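Local atomic coordinates of AimR transcriptional regulator (Bacillus phage phi3T, PDB entry 5ZVV), a protein that activates transcription of the phage aimX locus as a dimer and becomes an inactive monomer on binding the arbitrium peptide, which leads to lysogeny. Residues His262-Asp267 / Ile291-Leu296; Cys78-Val83 / Asn107-Glu112; Leu155-Leu160 / Lys190-Met195. All coordinates share one frame; numbering follows the deposited sequence.

Contact 1 (His262-Asp267 / Ile291-Leu296); sequences HQEMLD and IKYLQL
Tyr293 reaches from the start of helix 291-304 to the backbone of Glu264 and Met265 on helix 260-277, joining two consecutive helices of the TPR-like helical array. The tyrosine makes every close contact from its side. Its ring is carried between the helices by a first torsion of -55°, CG lying anti to the carbonyl carbon, and the hydroxyl ends beside the peptide that links Glu264 to Met265.

Two kinds of approach can be told apart. The polar one is to the backbone: Tyr293 OH lies 3.1 Å from Glu264 O, and Met265 N, at a similar range, is badly angled for a bond to the hydroxyl. The other is packing against side chains. The carboxylate of Glu264 stands almost perpendicular to the phenol ring, 87° between planes, with OE1 3.4 Å from Tyr293 CE2. Farther down, Glu264 CB lies 3.8 Å from the same carbon. The loop residues Ser288 and Asn285 touch the side chains of Tyr293 and Glu264 respectively. Met265, a selenomethionine, sends its extended chain on to Phe229 of helix 224-237, but near its root CG passes 3.6 Å from Tyr293 OH.

Contact 2 (Cys78-Val83 / Asn107-Glu112); sequences CARQSV and NSTSQE
Arg80 stretches across from helix 77-88 to the first turn of helix 108-124, where Asn107, Thr109 and Ser110 receive its guanidinium group. The chain, extended from CG to NE, spans the gap and sets the guanidinium beside that first turn. Thr109 meets it over one face: the methyl CG2 sits 3.5 Å from Arg80 NE, displaced toward the rim of the group, and the two side chains cross at about a right angle. That methyl is turned to the arginine because CG2 lies anti to the backbone N of Thr109, the hydroxyl taking the position beside it (chi1 -53°).

Ser110 and Asn107 supply oxygens instead. Arg80 NE gives a weak bond to Ser110 OG at 3.3 Å, bent to 133°; the stronger partner of that hydroxyl is the carbonyl of Pro74. A second weak bond, 3.1 Å long, runs from Arg80 NH2 to Asn107 OD1, with guanidinium and amide planes inclined by 40°.

Asn107 is the N-cap of helix 108-124. Its OD1 accepts Ser110 N at 3.0 Å, in the carbonyl plane on a lone pair, and Thr109 N more weakly, so three donors converge on one oxygen. The outcome is that the capping oxygen serves its own helix first and the neighbouring helix second. The arginine's charge lies at a helix N terminus, normally an unfavourable place for a cation, and the oxygens of Asn107 and Ser110 probably offset that cost.

Contact 3 (Leu155-Leu160 / Lys190-Met195); sequences LMYAYL and KSRVSM
Tyr157 of helix 145-161 sets its hydroxyl against the flank of Arg192 of helix 184-203; the two side chains cross at about a right angle, and their CA atoms, the nearest pair, are 9.8 Å apart. The helices belong to the TPR-like array and run in broadly the same direction, with helix 165-173 between them in sequence. Leu196, just beyond the second segment, packs on Met156, Tyr157 and Leu160.

Along 190-195, Arg192 comes first and carries the direct contact. Its chain is fully extended from CG to NE, and CB and CG each lie 3.4 Å from Tyr157 OH. Arg192 NH1 donates to Tyr157 OH at 3.2 Å, with an angle of 150° at the hydrogen and the oxygen 17° out of the guanidinium plane. Ring and guanidinium planes stand 80° apart. The other two nitrogens form salt bridges to helix 77-88, NE to Glu84 and NH2 to Asp87, which probably offsets the group's charge and, with the bond to Tyr157, restrains its rotation.

Val193 follows, its side chain packed on Leu175 and Phe177. Last comes Met195, a selenomethionine, whose SE and CE lead away from 155-160 toward Ile226 and Phe229 of helix 224-237.

Overall arrangement
From the N terminus, contact 2 comes first, bringing 107-112 back to 78-83 around helix 92-103. Contact 3 then closes over helix 165-173, and contact 1 over the remainder of helix 260-277 and the loop that leads to helix 291-304. The three loops follow one another in series, with none nested or crossed. Contacts 1 and 2 lie on opposite sides of the chain's centre, their centres 37 Å apart, and contact 3 lies nearest that centre. Helix 77-88 joins contacts 2 and 3, supplying one segment of contact 2 and the acidic partners of Arg192 in contact 3. Phe229 of helix 224-237 similarly touches Met195 of contact 3 and Met265 of contact 1.

Contact 1 (His262-Asp267 / Ile291-Leu296)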
loop_
_atom_site.group_PDB
_atom_site.type_symbol
_atom_site.label_atom_id
_atom_site.label_comp_id
_atom_site.label_asym_id
_atom_site.label_seq_id
_atom_site.Cartn_x
_atom_site.Cartn_y
_atom_site.Cartn_z
ATOM N N HIS A 262 -15.401 -23.788 -6.437
ATOM C CA HIS A 262 -16.015 -23.405 -5.170
ATOM C C HIS A 262 -16.278 -24.622 -4.295
ATOM O O HIS A 262 -16.163 -24.538 -3.067
ATOM C CB HIS A 262 -17.308 -22.636 -5.428
ATOM C CG HIS A 262 -17.094 -21.308 -6.083
ATOM N ND1 HIS A 262 -18.124 -20.556 -6.604
ATOM C CD2 HIS A 262 -15.962 -20.594 -6.296
ATOM C CE1 HIS A 262 -17.638 -19.438 -7.113
ATOM N NE2 HIS A 262 -16.329 -19.438 -6.942
ATOM N N GLN A 263 -16.612 -25.761 -4.907
ATOM C CA GLN A 263 -16.838 -26.974 -4.129
ATOM C C GLN A 263 -15.571 -27.404 -3.403
ATOM O O GLN A 263 -15.622 -27.784 -2.229
ATOM C CB GLN A 263 -17.339 -28.102 -5.031
ATOM C CG GLN A 263 -17.775 -29.341 -4.260
ATOM C CD GLN A 263 -18.999 -29.082 -3.390
ATOM O OE1 GLN A 263 -20.058 -28.703 -3.890
ATOM N NE2 GLN A 263 -18.856 -29.289 -2.083
ATOM N N GLU A 264 -14.423 -27.351 -4.084
ATOM C CA GLU A 264 -13.172 -27.733 -3.440
ATOM C C GLU A 264 -12.709 -26.684 -2.441
ATOM O O GLU A 264 -11.998 -27.016 -1.486
ATOM C CB GLU A 264 -12.091 -27.988 -4.491
ATOM C CG GLU A 264 -12.265 -29.302 -5.233
ATOM C CD GLU A 264 -11.079 -29.638 -6.117
ATOM O OE1 GLU A 264 -10.194 -28.775 -6.286
ATOM O OE2 GLU A 264 -11.035 -30.769 -6.645
HETATM N N MSE A 265 -13.093 -25.426 -2.634
HETATM C CA MSE A 265 -12.818 -24.416 -1.613
HETATM C C MSE A 265 -13.614 -24.707 -0.345
HETATM O O MSE A 265 -13.081 -24.637 0.762
HETATM C CB MSE A 265 -13.138 -23.016 -2.130
HETATM C CG MSE A 265 -12.154 -22.513 -3.159
HETATM SE SE MSE A 265 -12.675 -20.766 -3.828
HETATM C CE MSE A 265 -11.246 -20.505 -5.135
ATOM N N LEU A 266 -14.892 -25.052 -0.515
ATOM C CA LEU A 266 -15.738 -25.358 0.636
ATOM C C LEU A 266 -15.261 -26.620 1.348
ATOM O O LEU A 266 -15.097 -26.632 2.577
ATOM C CB LEU A 266 -17.189 -25.512 0.188
ATOM C CG LEU A 266 -18.174 -25.764 1.329
ATOM C CD1 LEU A 266 -18.210 -24.553 2.238
ATOM C CD2 LEU A 266 -19.555 -26.087 0.794
ATOM N N ASP A 267 -15.043 -27.695 0.584
ATOM C CA ASP A 267 -14.486 -28.918 1.145
ATOM C C ASP A 267 -13.176 -28.642 1.865
ATOM O O ASP A 267 -12.910 -29.215 2.924
ATOM C CB ASP A 267 -14.260 -29.961 0.045
ATOM C CG ASP A 267 -15.550 -30.432 -0.601
ATOM O OD1 ASP A 267 -16.636 -30.190 -0.037
ATOM O OD2 ASP A 267 -15.466 -31.066 -1.675
ATOM N N ILE A 291 -1.588 -26.523 -3.912
ATOM C CA ILE A 291 -0.763 -26.347 -2.717
ATOM C C ILE A 291 -1.618 -26.409 -1.457
ATOM O O ILE A 291 -1.273 -27.091 -0.484
ATOM C CB ILE A 291 0.028 -25.029 -2.794
ATOM C CG1 ILE A 291 1.089 -25.097 -3.895
ATOM C CG2 ILE A 291 0.677 -24.713 -1.446
ATOM C CD1 ILE A 291 1.852 -23.801 -4.082
ATOM N N LYS A 292 -2.753 -25.707 -1.456
ATOM C CA LYS A 292 -3.543 -25.635 -0.230
ATOM C C LYS A 292 -4.148 -26.987 0.125
ATOM O O LYS A 292 -4.118 -27.397 1.291
ATOM C CB LYS A 292 -4.642 -24.578 -0.355
ATOM C CG LYS A 292 -5.431 -24.399 0.937
ATOM C CD LYS A 292 -6.524 -23.349 0.819
ATOM C CE LYS A 292 -7.267 -23.199 2.142
ATOM N NZ LYS A 292 -8.414 -22.255 2.043
ATOM N N TYR A 293 -4.699 -27.697 -0.861
ATOM C CA TYR A 293 -5.345 -28.971 -0.563
ATOM C C TYR A 293 -4.321 -30.043 -0.218
ATOM O O TYR A 293 -4.604 -30.932 0.594
ATOM C CB TYR A 293 -6.224 -29.397 -1.739
ATOM C CG TYR A 293 -7.236 -28.338 -2.114
ATOM C CD1 TYR A 293 -7.812 -27.534 -1.137
ATOM C CD2 TYR A 293 -7.589 -28.121 -3.436
ATOM C CE1 TYR A 293 -8.722 -26.556 -1.466
ATOM C CE2 TYR A 293 -8.499 -27.145 -3.777
ATOM C CZ TYR A 293 -9.064 -26.364 -2.788
ATOM O OH TYR A 293 -9.971 -25.387 -3.119
ATOM N N LEU A 294 -3.128 -29.970 -0.816
ATOM C CA LEU A 294 -2.025 -30.818 -0.378
ATOM C C LEU A 294 -1.655 -30.526 1.070
ATOM O O LEU A 294 -1.417 -31.452 1.855
ATOM C CB LEU A 294 -0.812 -30.616 -1.288
ATOM C CG LEU A 294 -0.851 -31.307 -2.649
ATOM C CD1 LEU A 294 0.404 -30.975 -3.450
ATOM C CD2 LEU A 294 -1.002 -32.809 -2.466
ATOM N N GLN A 295 -1.601 -29.240 1.440
ATOM C CA GLN A 295 -1.325 -28.869 2.825
ATOM C C GLN A 295 -2.375 -29.437 3.768
ATOM O O GLN A 295 -2.042 -29.951 4.841
ATOM C CB GLN A 295 -1.273 -27.350 2.970
ATOM C CG GLN A 295 -0.014 -26.692 2.449
ATOM C CD GLN A 295 0.065 -25.239 2.862
ATOM O OE1 GLN A 295 -0.872 -24.702 3.456
ATOM N NE2 GLN A 295 1.186 -24.594 2.559
ATOM N N LEU A 296 -3.651 -29.342 3.386
ATOM C CA LEU A 296 -4.722 -29.863 4.228
ATOM C C LEU A 296 -4.636 -31.378 4.356
ATOM O O LEU A 296 -4.882 -31.933 5.434
ATOM C CB LEU A 296 -6.075 -29.443 3.660
ATOM C CG LEU A 296 -6.318 -27.937 3.771
ATOM C CD1 LEU A 296 -7.636 -27.534 3.136
ATOM C CD2 LEU A 296 -6.273 -27.527 5.230
#

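Contact 2 (Cys78-Val83 / Asn107-Glu112)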
loop_
_atom_site.group_PDB
_atom_site.type_symbol
_atom_site.label_atom_id
_atom_site.label_comp_id
_atom_site.label_asym_id
_atom_site.label_seq_id
_atom_site.Cartn_x
_atom_site.Cartn_y
_atom_site.Cartn_z
ATOM N N CYS A 78 -30.366 -2.452 -20.464
ATOM C CA CYS A 78 -30.433 -3.881 -20.171
ATOM C C CYS A 78 -29.106 -4.580 -20.437
ATOM O O CYS A 78 -28.727 -5.499 -19.704
ATOM C CB CYS A 78 -31.544 -4.534 -20.989
ATOM S SG CYS A 78 -33.096 -4.725 -20.101
ATOM N N ALA A 79 -28.384 -4.159 -21.476
ATOM C CA ALA A 79 -27.101 -4.789 -21.779
ATOM C C ALA A 79 -26.059 -4.464 -20.715
ATOM O O ALA A 79 -25.249 -5.324 -20.347
ATOM C CB ALA A 79 -26.617 -4.354 -23.161
ATOM N N ARG A 80 -26.063 -3.229 -20.208
ATOM C CA ARG A 80 -25.136 -2.850 -19.143
ATOM C C ARG A 80 -25.426 -3.629 -17.865
ATOM O O ARG A 80 -24.514 -4.203 -17.242
ATOM C CB ARG A 80 -25.229 -1.343 -18.904
ATOM C CG ARG A 80 -25.237 -0.534 -20.190
ATOM C CD ARG A 80 -25.239 0.970 -19.946
ATOM N NE ARG A 80 -25.540 1.688 -21.180
ATOM C CZ ARG A 80 -26.663 2.359 -21.406
ATOM N NH1 ARG A 80 -27.592 2.436 -20.467
ATOM N NH2 ARG A 80 -26.850 2.970 -22.567
ATOM N N GLN A 81 -26.699 -3.663 -17.460
ATOM C CA GLN A 81 -27.096 -4.533 -16.359
ATOM C C GLN A 81 -26.622 -5.959 -16.598
ATOM O O GLN A 81 -26.132 -6.624 -15.676
ATOM C CB GLN A 81 -28.615 -4.498 -16.180
ATOM C CG GLN A 81 -29.161 -3.152 -15.751
ATOM C CD GLN A 81 -30.674 -3.144 -15.629
ATOM O OE1 GLN A 81 -31.377 -3.716 -16.460
ATOM N NE2 GLN A 81 -31.180 -2.497 -14.587
ATOM N N SER A 82 -26.734 -6.435 -17.840
ATOM C CA SER A 82 -26.342 -7.806 -18.144
ATOM C C SER A 82 -24.846 -8.011 -17.948
ATOM O O SER A 82 -24.420 -9.071 -17.479
ATOM C CB SER A 82 -26.751 -8.175 -19.569
ATOM O OG SER A 82 -25.767 -7.783 -20.507
ATOM N N VAL A 83 -24.026 -7.010 -18.290
ATOM C CA VAL A 83 -22.590 -7.190 -18.098
ATOM C C VAL A 83 -22.256 -7.225 -16.612
ATOM O O VAL A 83 -21.385 -7.996 -16.180
ATOM C CB VAL A 83 -21.775 -6.117 -18.853
ATOM C CG1 VAL A 83 -21.630 -4.829 -18.053
ATOM C CG2 VAL A 83 -20.400 -6.667 -19.215
ATOM N N ASN A 107 -23.783 3.671 -28.718
ATOM C CA ASN A 107 -24.133 4.534 -27.599
ATOM C C ASN A 107 -22.916 4.759 -26.708
ATOM O O ASN A 107 -22.196 3.811 -26.378
ATOM C CB ASN A 107 -25.279 3.919 -26.796
ATOM C CG ASN A 107 -25.636 4.733 -25.576
ATOM O OD1 ASN A 107 -25.020 4.587 -24.525
ATOM N ND2 ASN A 107 -26.639 5.596 -25.707
ATOM N N SER A 108 -22.702 6.014 -26.310
ATOM C CA SER A 108 -21.496 6.362 -25.565
ATOM C C SER A 108 -21.492 5.738 -24.174
ATOM O O SER A 108 -20.434 5.346 -23.672
ATOM C CB SER A 108 -21.356 7.880 -25.470
ATOM O OG SER A 108 -22.455 8.449 -24.784
ATOM N N THR A 109 -22.659 5.651 -23.529
ATOM C CA THR A 109 -22.722 5.013 -22.217
ATOM C C THR A 109 -22.385 3.530 -22.315
ATOM O O THR A 109 -21.627 3.005 -21.492
ATOM C CB THR A 109 -24.106 5.204 -21.590
ATOM O OG1 THR A 109 -24.447 6.594 -21.580
ATOM C CG2 THR A 109 -24.121 4.683 -20.160
ATOM N N SER A 110 -22.938 2.839 -23.317
ATOM C CA SER A 110 -22.614 1.429 -23.501
ATOM C C SER A 110 -21.133 1.238 -23.799
ATOM O O SER A 110 -20.497 0.332 -23.251
ATOM C CB SER A 110 -23.468 0.830 -24.617
ATOM O OG SER A 110 -24.817 0.691 -24.208
ATOM N N GLN A 111 -20.564 2.083 -24.665
ATOM C CA GLN A 111 -19.130 2.009 -24.933
ATOM C C GLN A 111 -18.322 2.226 -23.662
ATOM O O GLN A 111 -17.309 1.554 -23.436
ATOM C CB GLN A 111 -18.733 3.044 -25.986
ATOM C CG GLN A 111 -19.356 2.839 -27.348
ATOM C CD GLN A 111 -18.949 3.920 -28.331
ATOM O OE1 GLN A 111 -18.069 4.735 -28.045
ATOM N NE2 GLN A 111 -19.590 3.935 -29.495
ATOM N N GLU A 112 -18.758 3.164 -22.821
ATOM C CA GLU A 112 -18.055 3.454 -21.579
ATOM C C GLU A 112 -18.084 2.255 -20.640
ATOM O O GLU A 112 -17.051 1.862 -20.079
ATOM C CB GLU A 112 -18.683 4.687 -20.931
ATOM C CG GLU A 112 -18.318 4.930 -19.486
ATOM C CD GLU A 112 -19.006 6.164 -18.942
ATOM O OE1 GLU A 112 -19.128 7.150 -19.699
ATOM O OE2 GLU A 112 -19.442 6.142 -17.773
#

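Contact 3 (Leu155-Leu160 / Lys190-Met195)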
loop_
_atom_site.group_PDB
_atom_site.type_symbol
_atom_site.label_atom_id
_atom_site.label_comp_id
_atom_site.label_asym_id
_atom_site.label_seq_id
_atom_site.Cartn_x
_atom_site.Cartn_y
_atom_site.Cartn_z
ATOM N N LEU A 155 -10.746 -1.449 -8.684
ATOM C CA LEU A 155 -9.359 -1.388 -8.242
ATOM C C LEU A 155 -9.150 -2.199 -6.974
ATOM O O LEU A 155 -8.036 -2.663 -6.711
ATOM C CB LEU A 155 -8.941 0.066 -8.017
ATOM C CG LEU A 155 -8.917 0.982 -9.238
ATOM C CD1 LEU A 155 -8.410 2.366 -8.859
ATOM C CD2 LEU A 155 -8.065 0.387 -10.356
HETATM N N MSE A 156 -10.204 -2.391 -6.186
HETATM C CA MSE A 156 -10.113 -3.125 -4.926
HETATM C C MSE A 156 -9.804 -4.598 -5.146
HETATM O O MSE A 156 -9.116 -5.216 -4.332
HETATM C CB MSE A 156 -11.412 -2.980 -4.131
HETATM C CG MSE A 156 -11.723 -1.560 -3.712
HETATM SE SE MSE A 156 -13.378 -1.444 -2.692
HETATM C CE MSE A 156 -12.826 -2.430 -1.097
ATOM N N TYR A 157 -10.320 -5.163 -6.241
ATOM C CA TYR A 157 -10.012 -6.553 -6.558
ATOM C C TYR A 157 -8.534 -6.726 -6.877
ATOM O O TYR A 157 -7.899 -7.679 -6.409
ATOM C CB TYR A 157 -10.875 -7.041 -7.722
ATOM C CG TYR A 157 -12.352 -7.124 -7.397
ATOM C CD1 TYR A 157 -12.843 -8.120 -6.566
ATOM C CD2 TYR A 157 -13.253 -6.211 -7.929
ATOM C CE1 TYR A 157 -14.192 -8.199 -6.266
ATOM C CE2 TYR A 157 -14.600 -6.281 -7.636
ATOM C CZ TYR A 157 -15.064 -7.279 -6.803
ATOM O OH TYR A 157 -16.405 -7.355 -6.510
ATOM N N ALA A 158 -7.966 -5.817 -7.672
ATOM C CA ALA A 158 -6.545 -5.895 -7.994
ATOM C C ALA A 158 -5.688 -5.699 -6.747
ATOM O O ALA A 158 -4.735 -6.456 -6.510
ATOM C CB ALA A 158 -6.192 -4.860 -9.062
ATOM N N TYR A 159 -6.017 -4.686 -5.935
ATOM C CA TYR A 159 -5.304 -4.473 -4.678
ATOM C C TYR A 159 -5.400 -5.697 -3.777
ATOM O O TYR A 159 -4.428 -6.060 -3.104
ATOM C CB TYR A 159 -5.851 -3.240 -3.961
ATOM C CG TYR A 159 -5.453 -1.922 -4.585
ATOM C CD1 TYR A 159 -4.141 -1.679 -4.966
ATOM C CD2 TYR A 159 -6.392 -0.919 -4.791
ATOM C CE1 TYR A 159 -3.777 -0.474 -5.537
ATOM C CE2 TYR A 159 -6.038 0.284 -5.364
ATOM C CZ TYR A 159 -4.728 0.502 -5.735
ATOM O OH TYR A 159 -4.370 1.703 -6.303
ATOM N N LEU A 160 -6.572 -6.337 -3.742
ATOM C CA LEU A 160 -6.698 -7.608 -3.039
ATOM C C LEU A 160 -5.803 -8.668 -3.663
ATOM O O LEU A 160 -5.179 -9.464 -2.951
ATOM C CB LEU A 160 -8.154 -8.075 -3.047
ATOM C CG LEU A 160 -8.413 -9.494 -2.540
ATOM C CD1 LEU A 160 -8.108 -9.599 -1.056
ATOM C CD2 LEU A 160 -9.845 -9.921 -2.836
ATOM N N LYS A 190 -23.323 -2.819 -4.077
ATOM C CA LYS A 190 -23.361 -2.936 -2.624
ATOM C C LYS A 190 -22.896 -4.315 -2.177
ATOM O O LYS A 190 -22.080 -4.438 -1.257
ATOM C CB LYS A 190 -24.770 -2.651 -2.100
ATOM C CG LYS A 190 -25.116 -1.174 -1.950
ATOM C CD LYS A 190 -26.526 -1.010 -1.394
ATOM C CE LYS A 190 -26.936 0.451 -1.298
ATOM N NZ LYS A 190 -28.368 0.587 -0.907
ATOM N N SER A 191 -23.402 -5.368 -2.819
ATOM C CA SER A 191 -22.968 -6.713 -2.452
ATOM C C SER A 191 -21.471 -6.894 -2.688
ATOM O O SER A 191 -20.765 -7.463 -1.840
ATOM C CB SER A 191 -23.776 -7.752 -3.227
ATOM O OG SER A 191 -23.565 -7.626 -4.622
ATOM N N ARG A 192 -20.965 -6.401 -3.826
ATOM C CA ARG A 192 -19.529 -6.471 -4.100
ATOM C C ARG A 192 -18.714 -5.850 -2.970
ATOM O O ARG A 192 -17.858 -6.508 -2.357
ATOM C CB ARG A 192 -19.209 -5.768 -5.421
ATOM C CG ARG A 192 -19.643 -6.481 -6.693
ATOM C CD ARG A 192 -19.244 -5.631 -7.891
ATOM N NE ARG A 192 -19.612 -6.205 -9.180
ATOM C CZ ARG A 192 -18.818 -6.988 -9.905
ATOM N NH1 ARG A 192 -17.612 -7.312 -9.458
ATOM N NH2 ARG A 192 -19.235 -7.453 -11.073
ATOM N N VAL A 193 -18.968 -4.569 -2.684
ATOM C CA VAL A 193 -18.209 -3.868 -1.653
ATOM C C VAL A 193 -18.382 -4.545 -0.300
ATOM O O VAL A 193 -17.441 -4.596 0.503
ATOM C CB VAL A 193 -18.628 -2.385 -1.611
ATOM C CG1 VAL A 193 -17.881 -1.648 -0.506
ATOM C CG2 VAL A 193 -18.372 -1.734 -2.962
ATOM N N SER A 194 -19.570 -5.092 -0.031
ATOM C CA SER A 194 -19.793 -5.801 1.225
ATOM C C SER A 194 -18.849 -6.987 1.354
ATOM O O SER A 194 -18.248 -7.202 2.412
ATOM C CB SER A 194 -21.247 -6.260 1.324
ATOM O OG SER A 194 -22.072 -5.238 1.850
HETATM N N MSE A 195 -18.703 -7.769 0.289
HETATM C CA MSE A 195 -17.804 -8.914 0.369
HETATM C C MSE A 195 -16.348 -8.482 0.522
HETATM O O MSE A 195 -15.602 -9.047 1.341
HETATM C CB MSE A 195 -17.966 -9.817 -0.854
HETATM C CG MSE A 195 -19.166 -10.738 -0.732
HETATM SE SE MSE A 195 -19.367 -11.373 1.115
HETATM C CE MSE A 195 -17.698 -12.385 1.272
#